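Local coordinates for putative diflavin flavoprotein A 3 (Synechocystis sp., PDB 6H0C) that probably passes electrons from NADH to oxygen, reducing it to water, and is represented here by its flavodiiron core, a metallo-beta-lactamase-like domain joined to a flavodoxin-like domain, at residues A[198-203]-A[276-281]; A[205-210]-A[250-255]; A[19-24]-A[57-62]; A[3-8]-A[64-69]. All blocks are in the same frame, centred on the assembly; numbering follows the deposited sequence.

Contact 1 of 4, residues A[198-203]-A[276-281]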
loop_
_atom_site.group_PDB
_atom_site.type_symbol
_atom_site.label_atom_id
_atom_site.label_comp_id
_atom_site.label_asym_id
_atom_site.label_seq_id
_atom_site.Cartn_x
_atom_site.Cartn_y
_atom_site.Cartn_z
ATOM N N TYR A 198 -0.531 11.263 4.387
ATOM C CA TYR A 198 -0.632 10.127 3.488
ATOM C C TYR A 198 0.769 9.636 3.123
ATOM O O TYR A 198 1.072 8.444 3.251
ATOM C CB TYR A 198 -1.428 10.513 2.237
ATOM C CG TYR A 198 -1.714 9.374 1.276
ATOM C CD1 TYR A 198 -0.777 8.992 0.313
ATOM C CD2 TYR A 198 -2.928 8.690 1.317
ATOM C CE1 TYR A 198 -1.039 7.961 -0.576
ATOM C CE2 TYR A 198 -3.206 7.655 0.426
ATOM C CZ TYR A 198 -2.262 7.299 -0.522
ATOM O OH TYR A 198 -2.537 6.271 -1.404
ATOM N N PHE A 199 1.630 10.546 2.683
ATOM C CA PHE A 199 3.008 10.168 2.376
ATOM C C PHE A 199 3.701 9.510 3.569
ATOM O O PHE A 199 4.303 8.446 3.441
ATOM C CB PHE A 199 3.822 11.379 1.925
ATOM C CG PHE A 199 5.267 11.058 1.650
ATOM C CD1 PHE A 199 6.199 11.056 2.677
ATOM C CD2 PHE A 199 5.685 10.733 0.369
ATOM C CE1 PHE A 199 7.530 10.752 2.430
ATOM C CE2 PHE A 199 7.018 10.433 0.113
ATOM C CZ PHE A 199 7.941 10.442 1.144
ATOM N N ASP A 200 3.618 10.161 4.722
ATOM C CA ASP A 200 4.278 9.691 5.931
ATOM C C ASP A 200 3.839 8.296 6.351
ATOM O O ASP A 200 4.664 7.473 6.746
ATOM C CB ASP A 200 4.027 10.661 7.081
ATOM C CG ASP A 200 4.765 11.980 6.904
ATOM O OD1 ASP A 200 5.663 12.057 6.028
ATOM O OD2 ASP A 200 4.448 12.929 7.654
ATOM N N CYS A 201 2.542 8.027 6.277
ATOM C CA CYS A 201 2.036 6.730 6.713
ATOM C C CYS A 201 2.304 5.616 5.711
ATOM O O CYS A 201 2.666 4.503 6.100
ATOM C CB CYS A 201 0.535 6.817 6.991
ATOM S SG CYS A 201 0.120 7.819 8.431
ATOM N N LEU A 202 2.119 5.915 4.426
ATOM C CA LEU A 202 2.135 4.892 3.379
ATOM C C LEU A 202 3.461 4.742 2.639
ATOM O O LEU A 202 3.791 3.651 2.176
ATOM C CB LEU A 202 1.037 5.176 2.343
ATOM C CG LEU A 202 -0.347 4.574 2.610
ATOM C CD1 LEU A 202 -1.078 5.301 3.717
ATOM C CD2 LEU A 202 -1.176 4.561 1.336
ATOM N N LEU A 203 4.211 5.830 2.499
ATOM C CA LEU A 203 5.315 5.834 1.537
ATOM C C LEU A 203 6.702 6.002 2.166
ATOM O O LEU A 203 7.693 5.500 1.628
ATOM C CB LEU A 203 5.075 6.931 0.484
ATOM C CG LEU A 203 3.733 6.812 -0.254
ATOM C CD1 LEU A 203 3.547 7.937 -1.263
ATOM C CD2 LEU A 203 3.597 5.430 -0.916
ATOM N N ILE A 276 3.564 1.086 14.023
ATOM C CA ILE A 276 4.909 1.161 14.592
ATOM C C ILE A 276 5.851 1.991 13.709
ATOM O O ILE A 276 6.600 2.833 14.208
ATOM C CB ILE A 276 5.499 -0.245 14.812
ATOM C CG1 ILE A 276 4.684 -0.983 15.882
ATOM C CG2 ILE A 276 6.973 -0.164 15.198
ATOM C CD1 ILE A 276 5.030 -2.444 16.014
ATOM N N ALA A 277 5.800 1.771 12.399
ATOM C CA ALA A 277 6.650 2.521 11.484
ATOM C C ALA A 277 6.412 4.029 11.604
ATOM O O ALA A 277 7.351 4.819 11.595
ATOM C CB ALA A 277 6.422 2.064 10.048
ATOM N N ARG A 278 5.151 4.423 11.705
ATOM C CA ARG A 278 4.813 5.834 11.774
ATOM C C ARG A 278 5.362 6.451 13.068
ATOM O O ARG A 278 5.832 7.596 13.075
ATOM C CB ARG A 278 3.297 6.011 11.651
ATOM C CG ARG A 278 2.749 7.355 12.106
ATOM C CD ARG A 278 3.284 8.536 11.314
ATOM N NE ARG A 278 2.570 9.742 11.730
ATOM C CZ ARG A 278 2.912 10.982 11.397
ATOM N NH1 ARG A 278 3.981 11.200 10.642
ATOM N NH2 ARG A 278 2.182 12.004 11.832
ATOM N N GLY A 279 5.330 5.685 14.153
ATOM C CA GLY A 279 5.920 6.136 15.402
ATOM C C GLY A 279 7.415 6.379 15.253
ATOM O O GLY A 279 7.960 7.327 15.824
ATOM N N ILE A 280 8.084 5.525 14.478
ATOM C CA ILE A 280 9.520 5.669 14.251
ATOM C C ILE A 280 9.828 6.864 13.352
ATOM O O ILE A 280 10.667 7.703 13.702
ATOM C CB ILE A 280 10.128 4.396 13.621
ATOM C CG1 ILE A 280 10.057 3.227 14.602
ATOM C CG2 ILE A 280 11.581 4.618 13.218
ATOM C CD1 ILE A 280 10.500 1.896 13.999
ATOM N N THR A 281 9.157 6.946 12.203
ATOM C CA THR A 281 9.468 7.992 11.230
ATOM C C THR A 281 9.081 9.384 11.739
ATOM O O THR A 281 9.754 10.376 11.431
ATOM C CB THR A 281 8.771 7.753 9.869
ATOM O OG1 THR A 281 7.349 7.720 10.049
ATOM C CG2 THR A 281 9.244 6.449 9.236
HETATM O O HOH W 1 5.868 5.978 8.535
#
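The carboxylate of Asp200 and the guanidinium of Arg278 meet obliquely between two helices, their planes 23° apart. OD2 of Asp200 lies 3.5 Å from NH1 of Arg278, a long salt bridge. NH1 also sits 3.6 Å from CB of Asp200, so this one nitrogen of the arginine touches both the CB and the carboxylate of the acid. The arginine starts with CG anti to the backbone N and then bends at chi2 (62°), which carries CD past Cys201, 4.3 Å from its SG. Arginine suits this partly exposed place because its aliphatic part can cover a buried thiol while its charged end stays near the acid. That acid is shared: OD1 of Asp200 forms a salt bridge with Arg196, one turn earlier. The contact is an interdomain one, joining helix 189-202 of the metallo-beta-lactamase-like domain to helix 268-281 of the flavodoxin-like domain. The two helix segments cross at 119°, and their axes approach to 9.5 Å. Beside the ion pair a water bridges the domains. It donates to the Asp200 carbonyl O at 2.6 Å and lies 2.7 Å from OG1 of Thr281. Thr281 suits the spot because its hydroxyl meets this water while its CG2 methyl packs on Gln251 of helix 237-253.

Contact 2 of 4, residues A[205-210]-A[250-255]; sequences PAAAQV and EQQAQA
Gln252 lies along Ala207 and Ala208, where the first turn of helix 207-217, in the metallo-beta-lactamase-like domain, meets the C-terminal part of helix 237-253, which is followed in the chain by strand 257-262 of the flavodoxin-like domain. The CB of Gln252 points toward the opposing turn, and with CG anti to the carbonyl carbon (chi1 -65°) the chain heads toward Ala207. CG makes the first contact, 3.8 Å from CB of Ala207. Because chi2 is close to 180° the chain stays extended, and CD passes the same methyl at 4.2 Å. At the end of the chain, NE2 of the amide lies over Ala208, 3.6 Å from its CA. This is van der Waals contact: the glutamine offers a nonpolar stem to the Ala207 methyl and places its polar amide at the exposed rim.

Alanine fits both positions on the other helix, since its small side chain leaves room for the glutamine to lie close to the backbone. Ala207 also faces the buried Gln251, whose chain bends at chi2 (-58°) after leaving CB and runs toward the flavodoxin-like domain. Pro205, just before the helix, packs on Ala277 of helix 268-281 in that domain. On the inner side of the pair, CB of Ala207 and CB of Gln251 meet at 4.0 Å.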
loop_
_atom_site.group_PDB
_atom_site.type_symbol
_atom_site.label_atom_id
_atom_site.label_comp_id
_atom_site.label_asym_id
_atom_site.label_seq_id
_atom_site.Cartn_x
_atom_site.Cartn_y
_atom_site.Cartn_z
ATOM N N PRO A 205 8.075 4.570 4.711
ATOM C CA PRO A 205 8.776 3.307 5.006
ATOM C C PRO A 205 9.253 2.603 3.749
ATOM O O PRO A 205 9.925 1.579 3.842
ATOM C CB PRO A 205 7.713 2.463 5.715
ATOM C CG PRO A 205 6.681 3.456 6.195
ATOM C CD PRO A 205 6.659 4.513 5.120
ATOM N N ALA A 206 8.899 3.148 2.587
ATOM C CA ALA A 206 9.310 2.583 1.303
ATOM C C ALA A 206 10.032 3.630 0.448
ATOM O O ALA A 206 9.887 3.649 -0.778
ATOM C CB ALA A 206 8.095 2.035 0.557
ATOM N N ALA A 207 10.817 4.485 1.098
ATOM C CA ALA A 207 11.382 5.668 0.450
ATOM C C ALA A 207 12.184 5.354 -0.820
ATOM O O ALA A 207 12.069 6.055 -1.827
ATOM C CB ALA A 207 12.249 6.424 1.438
ATOM N N ALA A 208 12.991 4.302 -0.777
ATOM C CA ALA A 208 13.816 3.963 -1.929
ATOM C C ALA A 208 12.975 3.443 -3.105
ATOM O O ALA A 208 13.215 3.818 -4.261
ATOM C CB ALA A 208 14.874 2.941 -1.534
ATOM N N GLN A 209 11.992 2.588 -2.814
ATOM C CA GLN A 209 11.142 2.029 -3.871
ATOM C C GLN A 209 10.231 3.104 -4.458
ATOM O O GLN A 209 9.947 3.101 -5.662
ATOM C CB GLN A 209 10.296 0.854 -3.358
ATOM C CG GLN A 209 11.087 -0.329 -2.814
ATOM C CD GLN A 209 11.381 -0.194 -1.320
ATOM O OE1 GLN A 209 11.609 0.914 -0.809
ATOM N NE2 GLN A 209 11.368 -1.321 -0.612
ATOM N N VAL A 210 9.773 4.021 -3.610
ATOM C CA VAL A 210 8.911 5.101 -4.078
ATOM C C VAL A 210 9.710 6.072 -4.967
ATOM O O VAL A 210 9.196 6.578 -5.973
ATOM C CB VAL A 210 8.245 5.841 -2.893
ATOM C CG1 VAL A 210 7.519 7.099 -3.372
ATOM C CG2 VAL A 210 7.273 4.900 -2.179
ATOM N N GLU A 250 14.466 13.695 2.398
ATOM C CA GLU A 250 14.744 13.844 3.821
ATOM C C GLU A 250 14.662 12.513 4.551
ATOM O O GLU A 250 15.384 12.307 5.520
ATOM C CB GLU A 250 13.828 14.871 4.481
ATOM C CG GLU A 250 12.389 14.867 4.082
ATOM C CD GLU A 250 11.666 16.090 4.635
ATOM O OE1 GLU A 250 12.033 17.226 4.244
ATOM O OE2 GLU A 250 10.755 15.910 5.476
ATOM N N GLN A 251 13.820 11.599 4.075
ATOM C CA GLN A 251 13.740 10.277 4.686
ATOM C C GLN A 251 15.065 9.536 4.545
ATOM O O GLN A 251 15.588 8.985 5.511
ATOM C CB GLN A 251 12.608 9.451 4.068
ATOM C CG GLN A 251 11.205 9.881 4.515
ATOM C CD GLN A 251 11.022 9.828 6.024
ATOM O OE1 GLN A 251 11.384 8.852 6.674
ATOM N NE2 GLN A 251 10.469 10.890 6.588
ATOM N N GLN A 252 15.616 9.524 3.342
ATOM C CA GLN A 252 16.817 8.742 3.098
ATOM C C GLN A 252 18.044 9.433 3.680
ATOM O O GLN A 252 19.113 8.841 3.785
ATOM C CB GLN A 252 16.971 8.487 1.601
ATOM C CG GLN A 252 15.830 7.625 1.071
ATOM C CD GLN A 252 15.861 7.435 -0.431
ATOM O OE1 GLN A 252 15.478 8.324 -1.192
ATOM N NE2 GLN A 252 16.306 6.265 -0.865
ATOM N N ALA A 253 17.872 10.678 4.097
ATOM C CA ALA A 253 18.977 11.464 4.627
ATOM C C ALA A 253 19.110 11.344 6.140
ATOM O O ALA A 253 20.097 11.802 6.715
ATOM C CB ALA A 253 18.815 12.931 4.239
ATOM N N GLN A 254 18.127 10.737 6.793
ATOM C CA GLN A 254 18.157 10.659 8.250
ATOM C C GLN A 254 19.290 9.751 8.743
ATOM O O GLN A 254 19.646 8.766 8.092
ATOM C CB GLN A 254 16.799 10.198 8.759
ATOM C CG GLN A 254 15.719 11.150 8.291
ATOM C CD GLN A 254 14.355 10.839 8.832
ATOM O OE1 GLN A 254 13.824 11.586 9.650
ATOM N NE2 GLN A 254 13.760 9.748 8.362
ATOM N N ALA A 255 19.868 10.109 9.885
ATOM C CA ALA A 255 21.092 9.468 10.365
ATOM C C ALA A 255 20.873 8.016 10.756
ATOM O O ALA A 255 21.751 7.171 10.572
ATOM C CB ALA A 255 21.660 10.239 11.546
#

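Contact 3 of 4, residues A[19-24]-A[57-62]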
loop_
_atom_site.group_PDB
_atom_site.type_symbol
_atom_site.label_atom_id
_atom_site.label_comp_id
_atom_site.label_asym_id
_atom_site.label_seq_id
_atom_site.Cartn_x
_atom_site.Cartn_y
_atom_site.Cartn_z
ATOM N N SER A 19 -16.073 6.080 -4.972
ATOM C CA SER A 19 -16.796 5.531 -3.827
ATOM C C SER A 19 -16.379 6.308 -2.587
ATOM O O SER A 19 -15.213 6.262 -2.177
ATOM C CB SER A 19 -16.515 4.043 -3.655
ATOM O OG SER A 19 -16.949 3.323 -4.798
ATOM N N ARG A 20 -17.323 7.033 -1.995
ATOM C CA ARG A 20 -16.973 7.969 -0.938
ATOM C C ARG A 20 -17.488 7.518 0.418
ATOM O O ARG A 20 -18.611 7.027 0.531
ATOM C CB ARG A 20 -17.514 9.366 -1.273
ATOM C CG ARG A 20 -17.114 9.879 -2.656
ATOM C CD ARG A 20 -17.493 11.346 -2.846
ATOM N NE ARG A 20 -18.927 11.558 -2.681
ATOM C CZ ARG A 20 -19.481 12.731 -2.397
ATOM N NH1 ARG A 20 -18.715 13.806 -2.242
ATOM N NH2 ARG A 20 -20.801 12.830 -2.264
ATOM N N THR A 21 -16.649 7.677 1.442
ATOM C CA THR A 21 -17.079 7.498 2.827
ATOM C C THR A 21 -16.616 8.697 3.656
ATOM O O THR A 21 -15.459 9.112 3.576
ATOM C CB THR A 21 -16.545 6.170 3.445
ATOM O OG1 THR A 21 -17.058 6.023 4.772
ATOM C CG2 THR A 21 -15.019 6.134 3.497
ATOM N N TRP A 22 -17.528 9.280 4.428
ATOM C CA TRP A 22 -17.174 10.431 5.251
ATOM C C TRP A 22 -16.613 9.960 6.591
ATOM O O TRP A 22 -15.873 10.681 7.255
ATOM C CB TRP A 22 -18.381 11.356 5.448
ATOM C CG TRP A 22 -18.592 12.299 4.286
ATOM C CD1 TRP A 22 -18.035 13.547 4.116
ATOM C CD2 TRP A 22 -19.396 12.062 3.127
ATOM N NE1 TRP A 22 -18.455 14.096 2.924
ATOM C CE2 TRP A 22 -19.290 13.204 2.300
ATOM C CE3 TRP A 22 -20.191 10.991 2.706
ATOM C CZ2 TRP A 22 -19.953 13.304 1.081
ATOM C CZ3 TRP A 22 -20.855 11.091 1.494
ATOM C CH2 TRP A 22 -20.733 12.240 0.696
ATOM N N ASP A 23 -16.952 8.733 6.972
ATOM C CA ASP A 23 -16.468 8.155 8.220
ATOM C C ASP A 23 -15.248 7.269 8.010
ATOM O O ASP A 23 -15.040 6.716 6.923
ATOM C CB ASP A 23 -17.573 7.343 8.883
ATOM C CG ASP A 23 -18.855 8.126 9.025
ATOM O OD1 ASP A 23 -19.913 7.600 8.623
ATOM O OD2 ASP A 23 -18.803 9.270 9.532
ATOM N N ARG A 24 -14.441 7.132 9.055
ATOM C CA ARG A 24 -13.376 6.142 9.042
ATOM C C ARG A 24 -14.022 4.762 9.118
ATOM O O ARG A 24 -14.937 4.541 9.921
ATOM C CB ARG A 24 -12.403 6.359 10.196
ATOM C CG ARG A 24 -11.282 5.344 10.247
ATOM C CD ARG A 24 -10.356 5.634 11.407
ATOM N NE ARG A 24 -11.115 5.765 12.647
ATOM C CZ ARG A 24 -10.573 5.915 13.851
ATOM N NH1 ARG A 24 -9.251 5.961 13.992
ATOM N NH2 ARG A 24 -11.356 6.017 14.915
ATOM N N GLU A 57 -14.421 -4.153 -0.128
ATOM C CA GLU A 57 -15.626 -4.763 0.452
ATOM C C GLU A 57 -16.663 -3.779 0.976
ATOM O O GLU A 57 -17.861 -4.037 0.867
ATOM C CB GLU A 57 -15.256 -5.705 1.605
ATOM C CG GLU A 57 -14.142 -6.692 1.312
ATOM C CD GLU A 57 -14.035 -7.784 2.373
ATOM O OE1 GLU A 57 -15.083 -8.385 2.705
ATOM O OE2 GLU A 57 -12.909 -8.037 2.870
ATOM N N SER A 58 -16.215 -2.674 1.570
ATOM C CA SER A 58 -17.144 -1.680 2.119
ATOM C C SER A 58 -18.010 -1.069 1.033
ATOM O O SER A 58 -19.052 -0.494 1.326
ATOM C CB SER A 58 -16.394 -0.552 2.833
ATOM O OG SER A 58 -15.484 -1.057 3.780
ATOM N N PHE A 59 -17.565 -1.181 -0.217
ATOM C CA PHE A 59 -18.158 -0.423 -1.312
ATOM C C PHE A 59 -18.744 -1.299 -2.403
ATOM O O PHE A 59 -19.400 -0.796 -3.323
ATOM C CB PHE A 59 -17.120 0.507 -1.941
ATOM C CG PHE A 59 -16.610 1.566 -1.011
ATOM C CD1 PHE A 59 -17.449 2.566 -0.553
ATOM C CD2 PHE A 59 -15.281 1.575 -0.615
ATOM C CE1 PHE A 59 -16.979 3.547 0.290
ATOM C CE2 PHE A 59 -14.802 2.551 0.223
ATOM C CZ PHE A 59 -15.651 3.539 0.679
ATOM N N THR A 60 -18.499 -2.601 -2.298
ATOM C CA THR A 60 -18.855 -3.545 -3.353
ATOM C C THR A 60 -20.257 -3.328 -3.938
ATOM O O THR A 60 -20.405 -3.146 -5.144
ATOM C CB THR A 60 -18.760 -4.995 -2.848
ATOM O OG1 THR A 60 -17.428 -5.259 -2.379
ATOM C CG2 THR A 60 -19.120 -5.969 -3.973
ATOM N N ASP A 61 -21.277 -3.315 -3.086
ATOM C CA ASP A 61 -22.659 -3.334 -3.566
ATOM C C ASP A 61 -23.151 -2.012 -4.141
ATOM O O ASP A 61 -23.848 -2.020 -5.155
ATOM C CB ASP A 61 -23.590 -3.789 -2.447
ATOM C CG ASP A 61 -23.329 -5.210 -2.048
ATOM O OD1 ASP A 61 -22.688 -5.925 -2.843
ATOM O OD2 ASP A 61 -23.748 -5.617 -0.952
ATOM N N ASN A 62 -22.808 -0.889 -3.509
ATOM C CA ASN A 62 -23.126 0.418 -4.088
ATOM C C ASN A 62 -22.466 0.565 -5.433
ATOM O O ASN A 62 -23.050 1.100 -6.380
ATOM C CB ASN A 62 -22.665 1.566 -3.191
ATOM C CG ASN A 62 -23.628 1.859 -2.077
ATOM O OD1 ASN A 62 -24.651 1.186 -1.926
ATOM N ND2 ASN A 62 -23.301 2.860 -1.267
HETATM O O HOH W 2 -19.649 2.145 -3.732
#
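Ser19 sets its CB over one face of the Phe59 ring, a CH-pi contact 3.8 Å from the centroid and 23° off the ring normal. It joins the end of strand 14-21 to the residue preceding helix 60-70 in the metallo-beta-lactamase-like domain, where helices cover a sheet. Small serine lets its CB lie close on the ring while its hydroxyl reaches a water. Phenylalanine offers the serine a face and the next strand residues an edge. At that edge CE1 of Phe59 is 3.9 Å from the carbonyl O of Arg20, and CZ lies 3.9 Å from CG2 of Thr21, a methyl in the ring plane, the two side chains running at about a right angle. On the opposite face, toward the rim, is CB of the preceding residue, Ser58.

In the second shell, the Thr21 hydroxyl, anti to the backbone N (chi1 -177°), donates a hydrogen bond to the carbonyl O of Asp23 at 3.0 Å. Arg20 points away and makes salt bridges to Asp4 and Asp181. Strand 37-45 adds Ala39 against the ring. The water lies 3.1 Å from OG of Ser19 and donates to the carbonyl O of Phe59 at 3.0 Å.

Contact 4 of 4, residues A[3-8]-A[64-69]; sequences KDVQIC and VGTLIQ
Strand 4-11 runs past helix 60-70 with the backbones closest at Val5 and Thr66, whose CA atoms are 7.4 Å apart. The pairing is a helix-on-sheet contact of the metallo-beta-lactamase-like domain, made at the sheet's edge: strand 4-11 is the outermost strand on its side and pairs with strand 14-21, while helix 60-70 packs beside it. Strand geometry alternates the side chains, so Val5 and Ile7 both point toward the helix and Gln6 points away, its amide bonded to Arg18 and to the carbonyl O of Asp181.

Within 64-69, Thr66 meets both, flanked along the helix by Asn62, which touches Val5, and Arg70, which touches Ile7. The side chains of Thr66 and Val5 slide past each other in opposite directions, bringing CG2 of Val5 to 3.9 Å from OG1 of Thr66 and CG1 of Val5 to 4.0 Å from CG2 of Thr66. A branched valine suits the strand here, because its two methyls spread over the two branches of the threonine. The threonine is oriented with OG1 beside its backbone N (chi1 -66°), a setting that brings the hydroxyl back to the carbonyl O of Asn62, one turn earlier. Threonine thus suits a mainly nonpolar contact: its hydroxyl proton goes to a carbonyl of its own helix, while its methyl faces the strand. Ile7 supplies the second approach. Its longer chain, extended at chi2 (-176°), reaches the threonine tip to tip, with CD1 of Ile7 3.7 Å from CG2 of Thr66.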
loop_
_atom_site.group_PDB
_atom_site.type_symbol
_atom_site.label_atom_id
_atom_site.label_comp_id
_atom_site.label_asym_id
_atom_site.label_seq_id
_atom_site.Cartn_x
_atom_site.Cartn_y
_atom_site.Cartn_z
ATOM N N LYS A 3 -22.338 6.473 2.802
ATOM C CA LYS A 3 -21.461 6.178 1.679
ATOM C C LYS A 3 -22.212 6.442 0.376
ATOM O O LYS A 3 -23.412 6.199 0.306
ATOM C CB LYS A 3 -20.972 4.726 1.748
ATOM C CG LYS A 3 -20.294 4.388 3.072
ATOM C CD LYS A 3 -19.723 2.982 3.094
ATOM C CE LYS A 3 -20.807 1.945 2.916
ATOM N NZ LYS A 3 -20.346 0.617 3.409
ATOM N N ASP A 4 -21.529 6.966 -0.639
ATOM C CA ASP A 4 -22.137 7.074 -1.963
ATOM C C ASP A 4 -21.115 6.863 -3.084
ATOM O O ASP A 4 -19.952 6.542 -2.827
ATOM C CB ASP A 4 -22.856 8.426 -2.137
ATOM C CG ASP A 4 -21.902 9.630 -2.229
ATOM O OD1 ASP A 4 -20.670 9.478 -2.371
ATOM O OD2 ASP A 4 -22.409 10.766 -2.170
ATOM N N VAL A 5 -21.565 7.047 -4.324
ATOM C CA VAL A 5 -20.689 6.965 -5.482
ATOM C C VAL A 5 -20.818 8.239 -6.310
ATOM O O VAL A 5 -21.890 8.558 -6.823
ATOM C CB VAL A 5 -21.002 5.736 -6.366
ATOM C CG1 VAL A 5 -20.080 5.707 -7.580
ATOM C CG2 VAL A 5 -20.882 4.444 -5.555
ATOM N N GLN A 6 -19.718 8.974 -6.423
ATOM C CA GLN A 6 -19.699 10.205 -7.193
ATOM C C GLN A 6 -19.142 9.927 -8.575
ATOM O O GLN A 6 -18.050 9.371 -8.713
ATOM C CB GLN A 6 -18.866 11.264 -6.480
ATOM C CG GLN A 6 -18.773 12.588 -7.196
ATOM C CD GLN A 6 -17.923 13.570 -6.423
ATOM O OE1 GLN A 6 -16.892 13.203 -5.852
ATOM N NE2 GLN A 6 -18.354 14.826 -6.384
ATOM N N ILE A 7 -19.904 10.298 -9.599
ATOM C CA ILE A 7 -19.531 10.007 -10.979
ATOM C C ILE A 7 -19.222 11.295 -11.715
ATOM O O ILE A 7 -19.966 12.265 -11.609
ATOM C CB ILE A 7 -20.651 9.245 -11.733
ATOM C CG1 ILE A 7 -21.051 7.982 -10.973
ATOM C CG2 ILE A 7 -20.217 8.900 -13.160
ATOM C CD1 ILE A 7 -22.061 7.146 -11.713
ATOM N N CYS A 8 -18.131 11.305 -12.469
ATOM C CA CYS A 8 -17.753 12.503 -13.185
ATOM C C CYS A 8 -16.912 12.164 -14.411
ATOM O O CYS A 8 -15.960 11.381 -14.324
ATOM C CB CYS A 8 -16.996 13.443 -12.240
ATOM S SG CYS A 8 -16.658 15.082 -12.907
ATOM N N VAL A 64 -21.210 -1.824 -7.639
ATOM C CA VAL A 64 -21.708 -2.690 -8.701
ATOM C C VAL A 64 -23.113 -2.245 -9.073
ATOM O O VAL A 64 -23.476 -2.225 -10.247
ATOM C CB VAL A 64 -21.704 -4.175 -8.289
ATOM C CG1 VAL A 64 -22.478 -5.019 -9.299
ATOM C CG2 VAL A 64 -20.277 -4.669 -8.165
ATOM N N GLY A 65 -23.883 -1.857 -8.062
ATOM C CA GLY A 65 -25.236 -1.380 -8.263
ATOM C C GLY A 65 -25.250 -0.147 -9.134
ATOM O O GLY A 65 -26.056 -0.038 -10.051
ATOM N N THR A 66 -24.338 0.776 -8.854
ATOM C CA THR A 66 -24.234 2.012 -9.620
ATOM C C THR A 66 -23.700 1.787 -11.031
ATOM O O THR A 66 -24.237 2.311 -12.007
ATOM C CB THR A 66 -23.326 3.012 -8.911
ATOM O OG1 THR A 66 -23.944 3.414 -7.688
ATOM C CG2 THR A 66 -23.109 4.227 -9.781
ATOM N N LEU A 67 -22.635 1.005 -11.129
ATOM C CA LEU A 67 -21.996 0.743 -12.410
ATOM C C LEU A 67 -22.965 0.144 -13.427
ATOM O O LEU A 67 -23.032 0.597 -14.567
ATOM C CB LEU A 67 -20.800 -0.189 -12.216
ATOM C CG LEU A 67 -19.952 -0.450 -13.460
ATOM C CD1 LEU A 67 -19.460 0.876 -14.049
ATOM C CD2 LEU A 67 -18.781 -1.386 -13.132
ATOM N N ILE A 68 -23.719 -0.864 -13.002
ATOM C CA ILE A 68 -24.662 -1.559 -13.875
ATOM C C ILE A 68 -25.695 -0.625 -14.510
ATOM O O ILE A 68 -26.278 -0.937 -15.550
ATOM C CB ILE A 68 -25.388 -2.665 -13.099
ATOM C CG1 ILE A 68 -24.389 -3.750 -12.700
ATOM C CG2 ILE A 68 -26.498 -3.270 -13.928
ATOM C CD1 ILE A 68 -24.930 -4.730 -11.703
ATOM N N GLN A 69 -25.910 0.530 -13.897
ATOM C CA GLN A 69 -26.866 1.480 -14.433
ATOM C C GLN A 69 -26.228 2.335 -15.507
ATOM O O GLN A 69 -26.921 2.994 -16.275
ATOM C CB GLN A 69 -27.433 2.345 -13.314
ATOM C CG GLN A 69 -28.172 1.524 -12.264
ATOM C CD GLN A 69 -28.829 2.376 -11.199
ATOM O OE1 GLN A 69 -29.096 3.560 -11.410
ATOM N NE2 GLN A 69 -29.092 1.776 -10.041
#

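Overall arrangement
The four contacts form two touching pairs, with centres about 11 Å apart in each. Contacts 1 and 2 lie at the boundary between the metallo-beta-lactamase-like and flavodoxin-like domains; they meet where the carbonyl O of Asp200 is 3.9 Å from CD of Pro205. Contacts 3 and 4 share helix 60-70 and two neighbouring strands, and are tied by a probable hydrogen bond, 2.7 Å between NZ of Lys3 and the carbonyl O of Ser58. The pairs stand well apart: the centres of contacts 1 and 3 are about 24 Å from each other, those of contacts 2 and 4 about 38 Å. Near contact 3, a bound citrate, probably from the crystallisation liquor, lies about 6 Å from the Phe59 side chain.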